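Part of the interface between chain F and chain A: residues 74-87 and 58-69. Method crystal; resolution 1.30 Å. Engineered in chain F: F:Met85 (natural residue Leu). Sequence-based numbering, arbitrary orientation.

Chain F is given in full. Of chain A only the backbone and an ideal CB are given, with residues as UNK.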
ATOM      1  N   LEU F  74     -22.725   0.956 -21.265  1.00 17.92           N
ATOM      2  CA  LEU F  74     -21.828   1.359 -20.183  1.00 16.94           C
ATOM      3  C   LEU F  74     -20.918   0.239 -19.679  1.00 16.58           C
ATOM      4  O   LEU F  74     -19.726   0.465 -19.410  1.00 17.25           O
ATOM      5  CB  LEU F  74     -22.693   1.918 -19.041  1.00 16.37           C
ATOM      6  CG  LEU F  74     -21.936   2.445 -17.836  1.00 14.85           C
ATOM      7  CD1 LEU F  74     -20.896   3.450 -18.272  1.00 15.58           C
ATOM      8  CD2 LEU F  74     -22.861   3.107 -16.855  1.00 16.43           C
ATOM      9  N   HIS F  75     -21.399  -1.002 -19.547  1.00 15.55           N
ATOM     10  CA  HIS F  75     -20.529  -2.073 -19.059  1.00 14.25           C
ATOM     11  C   HIS F  75     -19.334  -2.223 -19.996  1.00 15.04           C
ATOM     12  O   HIS F  75     -18.168  -2.251 -19.595  1.00 13.34           O
ATOM     13  CB  HIS F  75     -21.275  -3.392 -18.971  1.00 15.79           C
ATOM     14  CG  HIS F  75     -22.271  -3.569 -17.890  1.00 17.52           C
ATOM     15  ND1 HIS F  75     -22.093  -3.038 -16.626  1.00 14.78           N
ATOM     16  CD2 HIS F  75     -23.444  -4.271 -17.899  1.00 17.88           C
ATOM     17  CE1 HIS F  75     -23.142  -3.390 -15.881  1.00 15.35           C
ATOM     18  NE2 HIS F  75     -23.974  -4.130 -16.627  1.00 15.90           N
ATOM     19  N   GLN F  76     -19.685  -2.325 -21.288  1.00 13.39           N
ATOM     20  CA  GLN F  76     -18.595  -2.513 -22.257  1.00 13.87           C
ATOM     21  C   GLN F  76     -17.714  -1.273 -22.333  1.00 13.69           C
ATOM     22  O   GLN F  76     -16.506  -1.418 -22.540  1.00 14.63           O
ATOM     23  CB  GLN F  76     -19.177  -2.792 -23.637  1.00 16.24           C
ATOM     24  CG  GLN F  76     -18.117  -3.106 -24.684  1.00 16.66           C
ATOM     25  CD  GLN F  76     -17.426  -4.413 -24.368  1.00 15.04           C
ATOM     26  OE1 GLN F  76     -18.079  -5.449 -24.155  1.00 18.84           O
ATOM     27  NE2 GLN F  76     -16.098  -4.350 -24.330  1.00 17.65           N
ATOM     28  N   LEU F  77     -18.318  -0.105 -22.178  1.00 14.68           N
ATOM     29  CA  LEU F  77     -17.492   1.105 -22.133  1.00 15.32           C
ATOM     30  C   LEU F  77     -16.502   1.086 -20.978  1.00 16.09           C
ATOM     31  O   LEU F  77     -15.325   1.441 -21.167  1.00 15.12           O
ATOM     32  CB  LEU F  77     -18.403   2.323 -22.032  1.00 17.78           C
ATOM     33  CG  LEU F  77     -17.685   3.662 -21.766  1.00 15.28           C
ATOM     34  CD1 LEU F  77     -16.737   3.961 -22.922  1.00 24.39           C
ATOM     35  CD2 LEU F  77     -18.709   4.765 -21.523  1.00 15.48           C
ATOM     36  N   VAL F  78     -16.940   0.690 -19.786  1.00 13.07           N
ATOM     37  CA  VAL F  78     -16.003   0.617 -18.665  1.00 12.92           C
ATOM     38  C   VAL F  78     -14.942  -0.427 -18.953  1.00 12.61           C
ATOM     39  O   VAL F  78     -13.738  -0.199 -18.700  1.00 11.52           O
ATOM     40  CB  VAL F  78     -16.761   0.379 -17.338  1.00 11.86           C
ATOM     41  CG1 VAL F  78     -15.769   0.093 -16.194  1.00 12.97           C
ATOM     42  CG2 VAL F  78     -17.646   1.546 -17.019  1.00 13.69           C
ATOM     43  N   ASN F  79     -15.273  -1.577 -19.526  1.00 12.36           N
ATOM     44  CA  ASN F  79     -14.270  -2.600 -19.770  1.00 11.78           C
ATOM     45  C   ASN F  79     -13.232  -2.114 -20.761  1.00 12.78           C
ATOM     46  O   ASN F  79     -12.014  -2.277 -20.641  1.00 11.39           O
ATOM     47  CB  ASN F  79     -14.975  -3.861 -20.293  1.00 12.37           C
ATOM     48  CG  ASN F  79     -14.043  -5.052 -20.232  1.00 10.95           C
ATOM     49  OD1 ASN F  79     -13.400  -5.413 -21.202  1.00 14.29           O
ATOM     50  ND2 ASN F  79     -13.995  -5.681 -19.076  1.00 11.86           N
ATOM     51  N   ASP F  80     -13.712  -1.439 -21.796  1.00 13.55           N
ATOM     52  CA  ASP F  80     -12.860  -0.868 -22.818  1.00 13.30           C
ATOM     53  C   ASP F  80     -11.935   0.202 -22.230  1.00 11.87           C
ATOM     54  O   ASP F  80     -10.774   0.310 -22.638  1.00 13.01           O
ATOM     55  CB  ASP F  80     -13.657  -0.274 -23.995  1.00 16.29           C
ATOM     56  CG  ASP F  80     -14.257  -1.366 -24.887  1.00 18.14           C
ATOM     57  OD1 ASP F  80     -13.921  -2.556 -24.776  1.00 20.43           O
ATOM     58  OD2 ASP F  80     -15.112  -0.990 -25.724  1.00 20.70           O
ATOM     59  N   THR F  81     -12.425   0.990 -21.297  1.00 13.25           N
ATOM     60  CA  THR F  81     -11.618   2.033 -20.652  1.00 11.31           C
ATOM     61  C   THR F  81     -10.449   1.406 -19.896  1.00 10.95           C
ATOM     62  O   THR F  81      -9.290   1.810 -19.966  1.00 12.20           O
ATOM     63  CB  THR F  81     -12.481   2.836 -19.679  1.00 11.44           C
ATOM     64  OG1 THR F  81     -13.564   3.445 -20.384  1.00 13.51           O
ATOM     65  CG2 THR F  81     -11.705   3.979 -19.066  1.00 12.97           C
ATOM     66  N   LEU F  82     -10.757   0.332 -19.146  1.00 12.01           N
ATOM     67  CA  LEU F  82      -9.738  -0.351 -18.372  1.00 11.31           C
ATOM     68  C   LEU F  82      -8.706  -0.967 -19.303  1.00 10.99           C
ATOM     69  O   LEU F  82      -7.506  -0.912 -19.043  1.00 11.74           O
ATOM     70  CB  LEU F  82     -10.426  -1.370 -17.440  1.00 10.31           C
ATOM     71  CG  LEU F  82     -11.272  -0.770 -16.334  1.00  9.90           C
ATOM     72  CD1 LEU F  82     -11.955  -1.892 -15.540  1.00 14.41           C
ATOM     73  CD2 LEU F  82     -10.510   0.141 -15.364  1.00 10.03           C
ATOM     74  N   LYS F  83      -9.163  -1.594 -20.394  1.00 11.23           N
ATOM     75  CA  LYS F  83      -8.232  -2.155 -21.351  1.00 10.98           C
ATOM     76  C   LYS F  83      -7.439  -1.047 -22.007  1.00 11.63           C
ATOM     77  O   LYS F  83      -6.257  -1.290 -22.278  1.00 11.82           O
ATOM     78  CB  LYS F  83      -8.969  -2.974 -22.414  1.00 11.86           C
ATOM     79  CG  LYS F  83      -9.477  -4.310 -21.923  1.00 12.32           C
ATOM     80  CD  LYS F  83     -10.356  -5.023 -22.946  1.00 14.81           C
ATOM     81  CE  LYS F  83     -10.445  -6.538 -22.676  1.00 12.34           C
ATOM     82  NZ  LYS F  83     -11.011  -6.839 -21.312  1.00 15.33           N
ATOM     83  N   ALA F  84      -7.999   0.132 -22.233  1.00 11.73           N
ATOM     84  CA  ALA F  84      -7.159   1.231 -22.758  1.00 12.18           C
ATOM     85  C   ALA F  84      -6.085   1.650 -21.768  1.00 12.21           C
ATOM     86  O   ALA F  84      -4.969   1.992 -22.128  1.00 12.57           O
ATOM     87  CB  ALA F  84      -8.048   2.397 -23.152  1.00 13.51           C
ATOM     88  N   MET F  85      -6.386   1.610 -20.457  1.00 13.00           N
ATOM     89  CA  MET F  85      -5.351   1.965 -19.493  1.00 13.10           C
ATOM     90  C   MET F  85      -4.259   0.918 -19.409  1.00 12.15           C
ATOM     91  O   MET F  85      -3.086   1.287 -19.267  1.00 12.15           O
ATOM     92  CB  MET F  85      -5.963   2.218 -18.109  1.00 16.48           C
ATOM     93  CG  MET F  85      -4.913   2.939 -17.221  1.00 21.48           C
ATOM     94  SD  MET F  85      -4.257   4.504 -17.863  1.00 23.10           S
ATOM     95  CE  MET F  85      -5.818   5.387 -17.919  1.00 32.50           C
ATOM     96  N   SER F  86      -4.608  -0.363 -19.544  1.00 11.62           N
ATOM     97  CA  SER F  86      -3.573  -1.386 -19.673  1.00 12.09           C
ATOM     98  C   SER F  86      -2.668  -1.154 -20.887  1.00 11.01           C
ATOM     99  O   SER F  86      -1.447  -1.334 -20.811  1.00 12.05           O
ATOM    100  CB  SER F  86      -4.176  -2.782 -19.800  1.00 13.06           C
ATOM    101  OG  SER F  86      -4.741  -3.227 -18.597  1.00 16.62           O
ATOM    102  N   ALA F  87      -3.265  -0.769 -22.016  1.00 12.62           N
ATOM    103  CA  ALA F  87      -2.486  -0.473 -23.219  1.00 11.15           C
ATOM    104  C   ALA F  87      -1.576   0.723 -22.967  1.00 11.83           C
ATOM    105  O   ALA F  87      -0.445   0.751 -23.440  1.00 13.47           O
ATOM    106  CB  ALA F  87      -3.377  -0.286 -24.443  1.00 11.32           C
TER
ATOM    107  N   UNK A  58      -9.838  -9.934 -13.159  1.00  9.34           N
ATOM    108  CA  UNK A  58     -10.285 -10.984 -14.073  1.00 10.30           C
ATOM    109  C   UNK A  58     -11.074 -10.399 -15.256  1.00 10.92           C
ATOM    110  O   UNK A  58     -10.860 -10.772 -16.431  1.00 12.35           O
ATOM    111  CB  UNK A  58     -11.143 -12.003 -13.321  1.00 10.30           C
ATOM    112  N   UNK A  59     -11.986  -9.499 -14.877  1.00 10.69           N
ATOM    113  CA  UNK A  59     -12.946  -8.897 -15.808  1.00 11.18           C
ATOM    114  C   UNK A  59     -12.257  -8.020 -16.852  1.00 11.80           C
ATOM    115  O   UNK A  59     -12.521  -8.098 -18.067  1.00 11.89           O
ATOM    116  CB  UNK A  59     -13.976  -8.069 -15.038  1.00 11.18           C
ATOM    117  N   UNK A  60     -11.351  -7.153 -16.352  1.00 11.11           N
ATOM    118  CA  UNK A  60     -10.725  -6.220 -17.290  1.00 11.99           C
ATOM    119  C   UNK A  60      -9.553  -6.820 -18.040  1.00 11.43           C
ATOM    120  O   UNK A  60      -9.246  -6.487 -19.179  1.00 14.60           O
ATOM    121  CB  UNK A  60     -10.256  -4.969 -16.544  1.00 11.99           C
ATOM    122  N   UNK A  61      -8.812  -7.716 -17.387  1.00 11.58           N
ATOM    123  CA  UNK A  61      -7.524  -8.133 -17.945  1.00 11.92           C
ATOM    124  C   UNK A  61      -7.550  -9.542 -18.514  1.00 13.84           C
ATOM    125  O   UNK A  61      -6.932  -9.741 -19.545  1.00 19.69           O
ATOM    126  CB  UNK A  61      -6.438  -8.042 -16.871  1.00 11.92           C
ATOM    127  N   UNK A  62      -8.226 -10.473 -17.876  1.00 11.00           N
ATOM    128  CA  UNK A  62      -8.311 -11.839 -18.424  1.00 11.74           C
ATOM    129  C   UNK A  62      -9.374 -11.942 -19.487  1.00 11.65           C
ATOM    130  O   UNK A  62      -9.141 -12.389 -20.639  1.00 13.95           O
ATOM    131  CB  UNK A  62      -8.599 -12.851 -17.314  1.00 11.74           C
ATOM    132  N   UNK A  63     -10.607 -11.552 -19.183  1.00 11.39           N
ATOM    133  CA  UNK A  63     -11.719 -11.743 -20.131  1.00 11.84           C
ATOM    134  C   UNK A  63     -11.618 -10.761 -21.289  1.00 13.02           C
ATOM    135  O   UNK A  63     -11.220  -9.604 -21.124  1.00 13.80           O
ATOM    136  CB  UNK A  63     -13.066 -11.578 -19.424  1.00 11.84           C
ATOM    137  N   UNK A  64     -11.972 -11.277 -22.464  1.00 17.46           N
ATOM    138  CA  UNK A  64     -11.830 -10.544 -23.716  1.00 19.03           C
ATOM    139  C   UNK A  64     -13.120 -10.607 -24.529  1.00 21.13           C
ATOM    140  O   UNK A  64     -14.046 -11.331 -24.216  1.00 19.99           O
ATOM    141  CB  UNK A  64     -10.661 -11.101 -24.532  1.00 19.03           C
ATOM    142  N   UNK A  65     -13.175  -9.800 -25.581  1.00 21.80           N
ATOM    143  CA  UNK A  65     -14.421  -9.688 -26.368  1.00 21.35           C
ATOM    144  C   UNK A  65     -15.154 -10.967 -26.732  1.00 21.77           C
ATOM    145  O   UNK A  65     -16.388 -11.127 -26.645  1.00 24.49           O
ATOM    146  CB  UNK A  65     -14.102  -8.960 -27.675  1.00 21.35           C
ATOM    147  N   UNK A  66     -14.478 -12.007 -27.197  1.00 21.02           N
ATOM    148  CA  UNK A  66     -15.170 -13.256 -27.532  1.00 24.13           C
ATOM    149  C   UNK A  66     -15.866 -13.877 -26.344  1.00 22.09           C
ATOM    150  O   UNK A  66     -16.919 -14.499 -26.504  1.00 22.95           O
ATOM    151  CB  UNK A  66     -14.181 -14.265 -28.120  1.00 24.13           C
ATOM    152  N   UNK A  67     -15.257 -13.685 -25.165  1.00 20.84           N
ATOM    153  CA  UNK A  67     -15.894 -14.191 -23.953  1.00 19.44           C
ATOM    154  C   UNK A  67     -17.173 -13.418 -23.649  1.00 18.51           C
ATOM    155  O   UNK A  67     -18.208 -13.988 -23.261  1.00 19.80           O
ATOM    156  CB  UNK A  67     -14.931 -14.106 -22.767  1.00 19.44           C
ATOM    157  N   UNK A  68     -17.171 -12.083 -23.815  1.00 17.25           N
ATOM    158  CA  UNK A  68     -18.341 -11.246 -23.564  1.00 17.36           C
ATOM    159  C   UNK A  68     -19.440 -11.546 -24.576  1.00 19.18           C
ATOM    160  O   UNK A  68     -20.610 -11.420 -24.226  1.00 27.54           O
ATOM    161  CB  UNK A  68     -17.963  -9.764 -23.615  1.00 17.36           C
ATOM    162  N   UNK A  69     -19.089 -11.949 -25.786  1.00 21.72           N
ATOM    163  CA  UNK A  69     -20.113 -12.359 -26.758  1.00 21.85           C
ATOM    164  C   UNK A  69     -20.704 -13.724 -26.386  1.00 24.06           C
ATOM    165  O   UNK A  69     -21.937 -13.909 -26.439  1.00 23.88           O
ATOM    166  CB  UNK A  69     -19.520 -12.410 -28.168  1.00 21.85           C
TER

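At position 58 the ideal CB finds nothing of chain F within 5.5 Å, so the contact leaves the choice open to any helix former; it is A:Leu58. Its carbonyl O receives the backbone N of both position 62, weakly, and position 63, which widens the helix there into a pi-type turn.

Position 59 is helical, with CA-to-CB sideways to chain F and the ideal CB 4.7 Å from F:Asn79 ND2. Beyond it, F:His75, F:Val78, F:Asn79 and F:Leu82, on successive turns of their helix, frame a mixed hollow, apolar at F:Val78 and F:Leu82, polar at F:Asn79 ND2 and F:His75 O. A large aromatic or a methionine could reach it; a leucine would leave its far end empty. The residue is A:Trp59, whose chi1 of t and chi2 of 61° lay the indole among all four as a knob in a hole. F:Val78 CG1 lies near the ring plane, 3.7 Å from A:Trp59 CH2, and F:Leu82 CD1 packs 3.7 Å from A:Trp59 CZ3. F:Asn79 ND2 sits over one face, 3.2 Å from A:Trp59 CE2, while donating a hydrogen bond to A:Trp59 O (3.0 Å). That bond uses the backbone, so it would not by itself select the side chain.

At position 60 the backbones come close, its CA lying 5.6 Å from F:Asn79 CA. The ideal CB is already 3.7 Å from F:Leu82 CD1, which favours a small residue: alanine, serine, perhaps glycine. A:Ser60 fits, its CB touching that methyl and its OG, with chi1 at p, pointing to the side chain of position 61. Its carbonyl O accepts from F:Lys83 NZ (2.8 Å) and from a water that also donates to F:Ser86 OG.

Position 61 points its CB away, but F:Ser86 OG is 5.4 Å from the ideal CB, so a polar side chain bending back would find company. Asparagine, aspartate or glutamine would all do. A:Asp61 brings OD1 to 3.7 Å from F:Ser86 OG, too far for a direct hydrogen bond, with OD1 3.0 Å from the same water; A:Ser60 OG donates to A:Asp61 OD1 at 2.7 Å.

Position 62 faces away and is undemanding; it is A:Tyr62. Position 63, with psi of 142°, leaves the helix and turns its carbonyl O to F:Lys83 NZ (2.8 Å), a service many residues could perform. A:Phe63 directs its ring away from chain F.

Position 64 is an N-cap with CB pointing away, where serine, threonine, aspartate or asparagine would be the textbook choices. It is A:Lys64.

Position 65, with phi of -45° in the first turn, suits proline; A:Pro65 brings CD to 4.5 Å from F:Lys83 CE. Positions 66, 67 and 69 are out of reach: A:Pro66, A:His67 and A:Glu69. A:His67 ND1 accepts from A:Lys64 N, 3.0 Å.

Position 68 points toward chain F, its ideal CB 4.4 Å from F:Gln76 OE1. The gap to F:Asn79 and F:Lys83 asks for length, as in an aromatic, leucine or a long polar chain. A:Phe68 fills it, CE1 lying 3.5 Å from F:Asn79 OD1, with F:Lys83 NZ at the ring edge.

Chain A, residues 58-69: LWSDYFKPPHFE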
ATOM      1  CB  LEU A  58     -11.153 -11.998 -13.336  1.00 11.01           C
ATOM      2  CG  LEU A  58     -10.480 -12.936 -12.342  1.00 10.45           C
ATOM      3  CD1 LEU A  58     -11.488 -13.704 -11.514  1.00 14.60           C
ATOM      4  CD2 LEU A  58      -9.538 -13.924 -13.018  1.00 12.98           C
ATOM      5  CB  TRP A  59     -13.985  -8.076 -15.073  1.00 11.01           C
ATOM      6  CG  TRP A  59     -15.019  -7.416 -15.914  1.00 10.39           C
ATOM      7  CD1 TRP A  59     -15.912  -8.066 -16.743  1.00 12.09           C
ATOM      8  CD2 TRP A  59     -15.281  -6.019 -16.029  1.00 10.86           C
ATOM      9  NE1 TRP A  59     -16.705  -7.131 -17.347  1.00 13.62           N
ATOM     10  CE2 TRP A  59     -16.343  -5.863 -16.931  1.00 13.03           C
ATOM     11  CE3 TRP A  59     -14.732  -4.865 -15.455  1.00 10.35           C
ATOM     12  CZ2 TRP A  59     -16.843  -4.602 -17.262  1.00 15.06           C
ATOM     13  CZ3 TRP A  59     -15.231  -3.621 -15.784  1.00 13.65           C
ATOM     14  CH2 TRP A  59     -16.300  -3.489 -16.695  1.00 12.93           C
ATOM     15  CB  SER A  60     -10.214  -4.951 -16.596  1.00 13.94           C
ATOM     16  OG  SER A  60      -9.236  -5.264 -15.590  1.00 12.44           O
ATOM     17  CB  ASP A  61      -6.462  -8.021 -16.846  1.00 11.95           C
ATOM     18  CG  ASP A  61      -6.156  -6.617 -16.358  1.00 13.06           C
ATOM     19  OD1 ASP A  61      -6.839  -5.645 -16.698  1.00 12.99           O
ATOM     20  OD2 ASP A  61      -5.179  -6.485 -15.572  1.00 15.01           O
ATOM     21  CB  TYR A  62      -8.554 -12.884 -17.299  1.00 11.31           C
ATOM     22  CG  TYR A  62      -8.786 -14.219 -18.001  1.00 11.64           C
ATOM     23  CD1 TYR A  62      -7.732 -14.978 -18.471  1.00 13.09           C
ATOM     24  CD2 TYR A  62     -10.058 -14.715 -18.182  1.00 11.84           C
ATOM     25  CE1 TYR A  62      -7.919 -16.190 -19.113  1.00 14.11           C
ATOM     26  CE2 TYR A  62     -10.266 -15.926 -18.843  1.00 13.29           C
ATOM     27  CZ  TYR A  62      -9.195 -16.673 -19.304  1.00 13.29           C
ATOM     28  OH  TYR A  62      -9.359 -17.878 -19.949  1.00 15.07           O
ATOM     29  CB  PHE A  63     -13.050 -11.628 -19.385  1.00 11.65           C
ATOM     30  CG  PHE A  63     -13.377 -12.836 -18.494  1.00 12.20           C
ATOM     31  CD1 PHE A  63     -13.507 -12.729 -17.109  1.00 13.31           C
ATOM     32  CD2 PHE A  63     -13.565 -14.091 -19.071  1.00 13.04           C
ATOM     33  CE1 PHE A  63     -13.835 -13.795 -16.285  1.00 12.76           C
ATOM     34  CE2 PHE A  63     -13.895 -15.144 -18.268  1.00 11.89           C
ATOM     35  CZ  PHE A  63     -14.025 -15.000 -16.907  1.00 13.02           C
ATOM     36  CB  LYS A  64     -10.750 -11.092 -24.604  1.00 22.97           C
ATOM     37  CG  LYS A  64      -9.438 -11.409 -23.956  1.00 26.24           C
ATOM     38  CD  LYS A  64      -8.418 -10.309 -24.054  1.00 36.26           C
ATOM     39  CE  LYS A  64      -7.285 -10.488 -23.046  1.00 41.57           C
ATOM     40  NZ  LYS A  64      -5.946 -10.190 -23.623  1.00 57.11           N
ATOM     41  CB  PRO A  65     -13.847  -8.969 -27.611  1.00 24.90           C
ATOM     42  CG  PRO A  65     -12.939  -7.965 -26.924  1.00 23.99           C
ATOM     43  CD  PRO A  65     -12.108  -8.915 -26.075  1.00 21.36           C
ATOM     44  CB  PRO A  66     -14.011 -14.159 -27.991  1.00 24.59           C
ATOM     45  CG  PRO A  66     -12.949 -13.200 -28.422  1.00 25.62           C
ATOM     46  CD  PRO A  66     -13.039 -12.050 -27.466  1.00 21.95           C
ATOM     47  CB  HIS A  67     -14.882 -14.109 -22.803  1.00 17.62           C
ATOM     48  CG  HIS A  67     -13.566 -14.787 -22.958  1.00 16.35           C
ATOM     49  ND1 HIS A  67     -12.386 -14.233 -22.534  1.00 16.09           N
ATOM     50  CD2 HIS A  67     -13.201 -15.976 -23.505  1.00 16.89           C
ATOM     51  CE1 HIS A  67     -11.376 -15.015 -22.782  1.00 14.71           C
ATOM     52  NE2 HIS A  67     -11.851 -16.105 -23.393  1.00 16.30           N
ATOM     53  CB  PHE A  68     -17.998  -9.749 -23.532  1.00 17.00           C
ATOM     54  CG  PHE A  68     -17.005  -9.453 -22.425  1.00 14.11           C
ATOM     55  CD1 PHE A  68     -15.835  -8.810 -22.719  1.00 18.01           C
ATOM     56  CD2 PHE A  68     -17.231  -9.827 -21.113  1.00 15.86           C
ATOM     57  CE1 PHE A  68     -14.882  -8.501 -21.776  1.00 17.01           C
ATOM     58  CE2 PHE A  68     -16.258  -9.538 -20.164  1.00 14.61           C
ATOM     59  CZ  PHE A  68     -15.075  -8.920 -20.484  1.00 15.43           C
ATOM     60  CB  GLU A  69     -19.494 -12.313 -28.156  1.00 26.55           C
ATOM     61  CG  GLU A  69     -20.500 -11.943 -29.240  1.00 41.15           C
ATOM     62  CD  GLU A  69     -20.191 -12.366 -30.647  1.00 50.11           C
ATOM     63  OE1 GLU A  69     -21.052 -13.062 -31.257  1.00 70.06           O
ATOM     64  OE2 GLU A  69     -19.124 -12.012 -31.213  1.00 65.93           O
TER
HETATM   65  O   HOH W   1      -6.902  -4.733 -19.537  1.00 18.94           O
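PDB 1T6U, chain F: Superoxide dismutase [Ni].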